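Oxidoreductase (PDB 7D5M) binds NAD+ and, as an inositol dehydrogenase homolog of the Gfo/Idh/MocA family, probably catalyses NAD-dependent oxidation of a sugar-like or polyol substrate. Local coordinates at residues 24-28 with 329-333. Sequence-based numbering, arbitrary orientation.
With NAD (nicotinamide-adenine-dinucleotide), chain B.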
loop_
_atom_site.group_PDB
_atom_site.type_symbol
_atom_site.label_atom_id
_atom_site.label_comp_id
_atom_site.label_asym_id
_atom_site.label_seq_id
_atom_site.Cartn_x
_atom_site.Cartn_y
_atom_site.Cartn_z
ATOM N N GLN A 24 -2.555 18.418 25.115
ATOM C CA GLN A 24 -2.342 17.407 24.048
ATOM C C GLN A 24 -1.169 16.494 24.423
ATOM O O GLN A 24 -1.263 15.271 24.177
ATOM C CB GLN A 24 -2.041 18.082 22.712
ATOM C CG GLN A 24 -3.177 18.936 22.173
ATOM C CD GLN A 24 -2.906 19.332 20.740
ATOM O OE1 GLN A 24 -1.851 19.885 20.409
ATOM N NE2 GLN A 24 -3.848 19.027 19.863
ATOM N N ILE A 25 -0.076 17.054 24.940
ATOM C CA ILE A 25 1.228 16.330 24.956
ATOM C C ILE A 25 1.599 15.873 26.372
ATOM O O ILE A 25 2.560 15.090 26.480
ATOM C CB ILE A 25 2.344 17.170 24.294
ATOM C CG1 ILE A 25 3.364 16.285 23.565
ATOM C CG2 ILE A 25 3.018 18.106 25.289
ATOM C CD1 ILE A 25 2.773 15.381 22.498
ATOM N N GLY A 26 0.907 16.346 27.413
ATOM C CA GLY A 26 1.271 16.013 28.802
ATOM C C GLY A 26 1.371 14.510 29.010
ATOM O O GLY A 26 2.350 14.035 29.629
ATOM N N TYR A 27 0.416 13.749 28.479
ATOM C CA TYR A 27 0.330 12.299 28.775
ATOM C C TYR A 27 1.544 11.544 28.215
ATOM O O TYR A 27 2.114 10.698 28.928
ATOM C CB TYR A 27 -0.968 11.681 28.259
ATOM C CG TYR A 27 -0.986 10.203 28.532
ATOM C CD1 TYR A 27 -1.042 9.735 29.834
ATOM C CD2 TYR A 27 -0.810 9.283 27.512
ATOM C CE1 TYR A 27 -0.992 8.383 30.115
ATOM C CE2 TYR A 27 -0.769 7.924 27.779
ATOM C CZ TYR A 27 -0.856 7.472 29.082
ATOM O OH TYR A 27 -0.801 6.138 29.356
ATOM N N ILE A 28 1.928 11.786 26.968
ATOM C CA ILE A 28 3.038 10.997 26.361
ATOM C C ILE A 28 4.343 11.282 27.121
ATOM O O ILE A 28 5.133 10.340 27.306
ATOM C CB ILE A 28 3.164 11.191 24.839
ATOM C CG1 ILE A 28 4.185 10.198 24.273
ATOM C CG2 ILE A 28 3.500 12.629 24.460
ATOM C CD1 ILE A 28 4.061 9.974 22.793
ATOM N N LEU A 329 4.529 5.383 18.639
ATOM C CA LEU A 329 5.250 6.614 19.041
ATOM C C LEU A 329 5.535 6.592 20.551
ATOM O O LEU A 329 6.497 7.244 20.969
ATOM C CB LEU A 329 4.419 7.832 18.630
ATOM C CG LEU A 329 5.065 9.197 18.896
ATOM C CD1 LEU A 329 6.375 9.346 18.146
ATOM C CD2 LEU A 329 4.117 10.322 18.499
ATOM N N PHE A 330 4.765 5.862 21.359
ATOM C CA PHE A 330 5.039 5.785 22.822
ATOM C C PHE A 330 6.381 5.082 23.062
ATOM O O PHE A 330 7.121 5.490 23.978
ATOM C CB PHE A 330 3.883 5.152 23.594
ATOM C CG PHE A 330 2.699 6.077 23.713
ATOM C CD1 PHE A 330 2.591 6.965 24.769
ATOM C CD2 PHE A 330 1.702 6.072 22.746
ATOM C CE1 PHE A 330 1.500 7.819 24.870
ATOM C CE2 PHE A 330 0.617 6.933 22.847
ATOM C CZ PHE A 330 0.527 7.813 23.903
ATOM N N GLU A 331 6.709 4.084 22.247
ATOM C CA GLU A 331 8.013 3.381 22.356
ATOM C C GLU A 331 9.133 4.355 21.977
ATOM O O GLU A 331 10.136 4.413 22.696
ATOM C CB GLU A 331 8.040 2.125 21.487
ATOM C CG GLU A 331 7.320 0.960 22.138
ATOM C CD GLU A 331 5.830 1.161 22.347
ATOM O OE1 GLU A 331 5.397 1.253 23.533
ATOM O OE2 GLU A 331 5.106 1.254 21.341
ATOM N N ALA A 332 8.969 5.075 20.872
ATOM C CA ALA A 332 9.946 6.093 20.414
ATOM C C ALA A 332 10.208 7.071 21.570
ATOM O O ALA A 332 11.386 7.342 21.901
ATOM C CB ALA A 332 9.434 6.801 19.185
ATOM N N TRP A 333 9.154 7.595 22.187
ATOM C CA TRP A 333 9.324 8.573 23.295
ATOM C C TRP A 333 9.981 7.907 24.506
ATOM O O TRP A 333 10.796 8.579 25.177
ATOM C CB TRP A 333 7.999 9.207 23.686
ATOM C CG TRP A 333 7.605 10.355 22.822
ATOM C CD1 TRP A 333 7.356 10.365 21.479
ATOM C CD2 TRP A 333 7.381 11.690 23.291
ATOM N NE1 TRP A 333 6.998 11.625 21.081
ATOM C CE2 TRP A 333 7.002 12.455 22.171
ATOM C CE3 TRP A 333 7.475 12.305 24.546
ATOM C CZ2 TRP A 333 6.721 13.818 22.272
ATOM C CZ3 TRP A 333 7.188 13.648 24.643
ATOM C CH2 TRP A 333 6.831 14.393 23.513
HETATM P PA NAD B . -1.730 22.620 25.162
HETATM O O1A NAD B . -2.254 24.017 25.034
HETATM O O2A NAD B . -2.548 21.455 24.703
HETATM O O5B NAD B . -1.291 22.381 26.689
HETATM C C5B NAD B . -0.695 23.434 27.508
HETATM C C4B NAD B . -0.696 22.958 28.941
HETATM O O4B NAD B . 0.200 23.773 29.741
HETATM C C3B NAD B . -2.052 23.038 29.653
HETATM O O3B NAD B . -2.165 21.972 30.585
HETATM C C2B NAD B . -1.966 24.404 30.343
HETATM O O2B NAD B . -2.841 24.568 31.436
HETATM C C1B NAD B . -0.520 24.350 30.811
HETATM N N9A NAD B . 0.085 25.643 31.096
HETATM C C8A NAD B . 0.035 26.758 30.301
HETATM N N7A NAD B . 0.733 27.760 30.773
HETATM C C5A NAD B . 1.296 27.271 31.941
HETATM C C6A NAD B . 2.159 27.858 32.889
HETATM N N6A NAD B . 2.637 29.100 32.787
HETATM N N1A NAD B . 2.545 27.089 33.937
HETATM C C2A NAD B . 2.063 25.839 34.025
HETATM N N3A NAD B . 1.260 25.179 33.187
HETATM C C4A NAD B . 0.907 25.962 32.152
HETATM O O3 NAD B . -0.310 22.510 24.394
HETATM P PN NAD B . 0.411 21.207 23.751
HETATM O O1N NAD B . -0.130 20.960 22.370
HETATM O O2N NAD B . 0.364 20.091 24.751
HETATM O O5D NAD B . 1.918 21.722 23.575
HETATM C C5D NAD B . 2.712 22.129 24.692
HETATM C C4D NAD B . 4.133 22.174 24.202
HETATM O O4D NAD B . 4.482 20.872 23.667
HETATM C C3D NAD B . 4.376 23.168 23.059
HETATM O O3D NAD B . 5.669 23.730 23.187
HETATM C C2D NAD B . 4.258 22.293 21.807
HETATM O O2D NAD B . 4.980 22.804 20.696
HETATM C C1D NAD B . 4.894 20.996 22.312
HETATM N N1N NAD B . 4.470 19.765 21.578
HETATM C C2N NAD B . 5.436 18.909 21.095
HETATM C C3N NAD B . 5.080 17.776 20.360
HETATM C C7N NAD B . 6.184 16.805 20.004
HETATM O O7N NAD B . 7.274 16.904 20.579
HETATM N N7N NAD B . 5.913 15.864 19.104
HETATM C C4N NAD B . 3.738 17.591 20.012
HETATM C C5N NAD B . 2.776 18.477 20.494
HETATM C C6N NAD B . 3.152 19.455 21.389
#
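One methyl group, CD1 of Ile28, lies over the faces of two aromatic rings at once: 4.0 Å from the centroid of the Phe330 ring and 17° off its normal, and 3.5 Å from the centroid of the five-membered ring of Trp333, 9° off its normal. These CH-pi contacts join the first helix of the NAD-binding Rossmann fold (26-34) to helix 329-349, which belongs to the C-terminal part of this two-domain Gfo/Idh/MocA architecture. Ile28 accounts for 118 of the 310 Å² buried, and its CA approaches that of Phe330 to 6.6 Å. Residues 329-333 are the first turn of helix 329-349 (Trp333 N to Leu329 O hydrogen bond, 2.9 Å); Phe330 and Trp333, three residues apart on it, have their rings on either side of the Ile28 methyl.

Tyr27 and Phe330 meet rim to rim, neither over the face of the other (centroids 5.9 Å apart, planes at 60°). Both residues also have partners in another chain: Tyr27 OH hydrogen-bonds Asp36 of the second subunit, and Phe330 makes a cation-pi contact with Arg35 of that subunit. The contact between the two helices thus adjoins the subunit interface.

Toward the cofactor, the turn entering helix 26-34 offers its backbone to the NAD pyrophosphate, as is usual in Rossmann folds: Gln24 N donates to NAD O2A and Ile25 N to NAD O2N, each at 3.1 Å. Ile25 CG1 also touches Trp333 CH2 at 3.9 Å, and the indole extends to the nicotinamide end, where Trp333 CZ2 lies 3.6 Å from the carboxamide oxygen, NAD O7N.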